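Local coordinates for protein endo-1,4-beta-xylanase (Pseudoalteromonas haloplanktis, PDB 1XWQ) that hydrolyses internal beta-1,4 linkages of xylan as a family 8 glycoside hydrolase, at residues P252-R257 / W277-A282. The protein carries 1 engineered substitution. Numbering follows the deposited sequence.
Sequences PTFLSR and WYEFDA. With XYP (beta-D-xylopyranose), chain B; XYP (beta-D-xylopyranose), chain C.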
# COMPACT_ATOMS: atom_id res chain seq x y z
N PRO A 252 -9.59 2.03 -12.07
CA PRO A 252 -9.47 3.23 -11.24
C PRO A 252 -8.26 4.03 -11.71
O PRO A 252 -7.43 3.49 -12.46
CB PRO A 252 -9.25 2.66 -9.84
CG PRO A 252 -8.55 1.34 -10.08
CD PRO A 252 -9.19 0.81 -11.34
N THR A 253 -8.17 5.29 -11.31
CA THR A 253 -7.13 6.17 -11.83
C THR A 253 -6.17 6.68 -10.76
O THR A 253 -6.41 6.55 -9.56
CB THR A 253 -7.74 7.36 -12.61
OG1 THR A 253 -8.43 8.23 -11.70
CG2 THR A 253 -8.85 6.90 -13.57
N PHE A 254 -5.07 7.27 -11.23
CA PHE A 254 -4.02 7.88 -10.43
C PHE A 254 -4.59 8.92 -9.46
O PHE A 254 -4.36 8.83 -8.25
CB PHE A 254 -3.00 8.51 -11.40
CG PHE A 254 -1.95 9.39 -10.75
CD1 PHE A 254 -1.47 9.12 -9.46
CD2 PHE A 254 -1.43 10.48 -11.45
CE1 PHE A 254 -0.49 9.95 -8.87
CE2 PHE A 254 -0.46 11.31 -10.88
CZ PHE A 254 0.01 11.04 -9.59
N LEU A 255 -5.34 9.88 -9.98
CA LEU A 255 -5.82 11.01 -9.18
C LEU A 255 -7.33 11.17 -9.26
O LEU A 255 -7.96 10.84 -10.28
CB LEU A 255 -5.11 12.32 -9.58
CG LEU A 255 -3.63 12.46 -9.19
CD1 LEU A 255 -3.03 13.77 -9.70
CD2 LEU A 255 -3.42 12.35 -7.67
N SER A 256 -7.90 11.66 -8.17
CA SER A 256 -9.34 11.82 -8.09
C SER A 256 -9.73 13.08 -7.34
O SER A 256 -9.02 13.51 -6.42
CB SER A 256 -9.98 10.60 -7.43
OG SER A 256 -11.38 10.76 -7.30
N ARG A 257 -10.85 13.67 -7.74
CA ARG A 257 -11.50 14.72 -6.96
C ARG A 257 -12.17 14.07 -5.74
O ARG A 257 -12.36 12.85 -5.70
CB ARG A 257 -12.51 15.49 -7.83
CG ARG A 257 -11.87 16.35 -8.95
CD ARG A 257 -10.68 17.19 -8.48
NE ARG A 257 -10.06 18.01 -9.52
CZ ARG A 257 -9.00 18.79 -9.33
NH1 ARG A 257 -8.42 18.85 -8.12
NH2 ARG A 257 -8.49 19.50 -10.33
N TRP A 277 -4.91 8.34 -15.75
CA TRP A 277 -4.19 7.11 -16.05
C TRP A 277 -4.40 6.07 -14.96
O TRP A 277 -4.33 6.39 -13.77
CB TRP A 277 -2.69 7.37 -16.20
CG TRP A 277 -2.27 7.85 -17.57
CD1 TRP A 277 -3.07 8.42 -18.53
CD2 TRP A 277 -0.95 7.82 -18.11
NE1 TRP A 277 -2.31 8.74 -19.64
CE2 TRP A 277 -1.01 8.38 -19.41
CE3 TRP A 277 0.30 7.38 -17.63
CZ2 TRP A 277 0.12 8.50 -20.23
CZ3 TRP A 277 1.42 7.50 -18.46
CH2 TRP A 277 1.31 8.06 -19.74
N TYR A 278 -4.70 4.84 -15.38
CA TYR A 278 -4.50 3.67 -14.54
C TYR A 278 -3.02 3.39 -14.74
O TYR A 278 -2.60 2.93 -15.80
CB TYR A 278 -5.37 2.49 -15.00
CG TYR A 278 -4.98 1.13 -14.41
CD1 TYR A 278 -5.49 0.70 -13.18
CD2 TYR A 278 -4.08 0.29 -15.08
CE1 TYR A 278 -5.13 -0.56 -12.64
CE2 TYR A 278 -3.70 -0.94 -14.56
CZ TYR A 278 -4.22 -1.36 -13.34
OH TYR A 278 -3.85 -2.59 -12.85
N GLU A 279 -2.23 3.76 -13.74
CA GLU A 279 -0.79 3.58 -13.78
C GLU A 279 -0.32 2.94 -12.47
O GLU A 279 -1.10 2.26 -11.80
CB GLU A 279 -0.07 4.92 -14.05
CG GLU A 279 -0.60 6.12 -13.26
CD GLU A 279 -0.63 5.87 -11.76
OE1 GLU A 279 0.36 6.19 -11.07
OE2 GLU A 279 -1.65 5.34 -11.27
N PHE A 280 0.93 3.19 -12.10
CA PHE A 280 1.58 2.51 -10.99
C PHE A 280 0.88 2.65 -9.63
O PHE A 280 0.72 1.65 -8.93
CB PHE A 280 3.06 2.92 -10.93
CG PHE A 280 3.73 2.88 -12.28
CD1 PHE A 280 3.86 4.04 -13.05
CD2 PHE A 280 4.18 1.67 -12.81
CE1 PHE A 280 4.45 3.99 -14.32
CE2 PHE A 280 4.77 1.61 -14.08
CZ PHE A 280 4.90 2.77 -14.83
N ASP A 281 0.47 3.86 -9.26
CA ASP A 281 -0.34 4.06 -8.06
C ASP A 281 -1.65 3.27 -8.17
O ASP A 281 -2.01 2.51 -7.26
CB ASP A 281 -0.69 5.54 -7.87
CG ASP A 281 0.42 6.33 -7.20
OD1 ASP A 281 1.62 5.98 -7.34
OD2 ASP A 281 0.17 7.35 -6.52
N ALA A 282 -2.36 3.44 -9.28
CA ALA A 282 -3.68 2.84 -9.48
C ALA A 282 -3.72 1.32 -9.36
O ALA A 282 -4.76 0.76 -8.99
CB ALA A 282 -4.30 3.29 -10.79
C1 XYP B . 6.66 3.73 -8.75
C2 XYP B . 7.24 4.27 -7.47
C3 XYP B . 6.19 4.40 -6.37
C4 XYP B . 4.91 5.06 -6.87
C5 XYP B . 4.49 4.38 -8.18
O2 XYP B . 8.27 3.41 -7.03
O3 XYP B . 6.77 5.13 -5.31
O4 XYP B . 3.86 4.94 -5.93
O5 XYP B . 5.56 4.44 -9.11
C1 XYP C . 8.47 1.42 -13.05
C2 XYP C . 8.21 2.89 -13.29
C3 XYP C . 8.32 3.70 -12.00
C4 XYP C . 7.46 3.08 -10.90
C5 XYP C . 7.82 1.59 -10.77
O2 XYP C . 9.13 3.41 -14.22
O3 XYP C . 7.92 5.03 -12.24
O4 XYP C . 7.73 3.78 -9.71
O5 XYP C . 7.71 0.93 -12.02
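Two carboxylates of one tight turn, those of Glu279 and Asp281, close on the aromatic ring of Phe254. The turn precedes helix 283-296 of the (alpha/alpha)6 barrel, the fold of family 8 glycoside hydrolases, and packs against the loop that follows helix 219-243. Asp281 OD2 lies at the ring edge, 3.6 Å from Phe254 CE1, its carboxylate turned 88° to the ring. Glu279 comes in obliquely with planes 30° apart, and its OE2 is 3.4 Å from Phe254 CB. Leu255 CG sits over the centre of one ring face. Glu279 folds back on its own chain: CG stands between the backbone N and carbonyl carbon (chi1 44°) and the chain bends again at chi2, which carries the carboxylate to the following amides. OE1 is met from above the carboxylate plane by Asp281 N (3.0 Å), and OE2 on its syn side, somewhat out of plane, by Ala282 N (2.8 Å). A leucine in place of Glu279 would probably leave both amides without these acceptors and let the turn carrying Asp281 shift. One backbone bond, Phe254 N to Trp277 O (2.8 Å), ties the loop to strand 277-278. Beside it, the buried Pro252 O lacks a hydrogen-bond partner; it lies at the edge of the Tyr278 ring, whose hydroxyl bonds to Gln344. Bound sugar meets the turn directly: one Phe280 ring face lies against C2 of the chain C xylose, offset toward the rim, while the chain B xylose O4 donates to Asp281 OD1 at 2.8 Å.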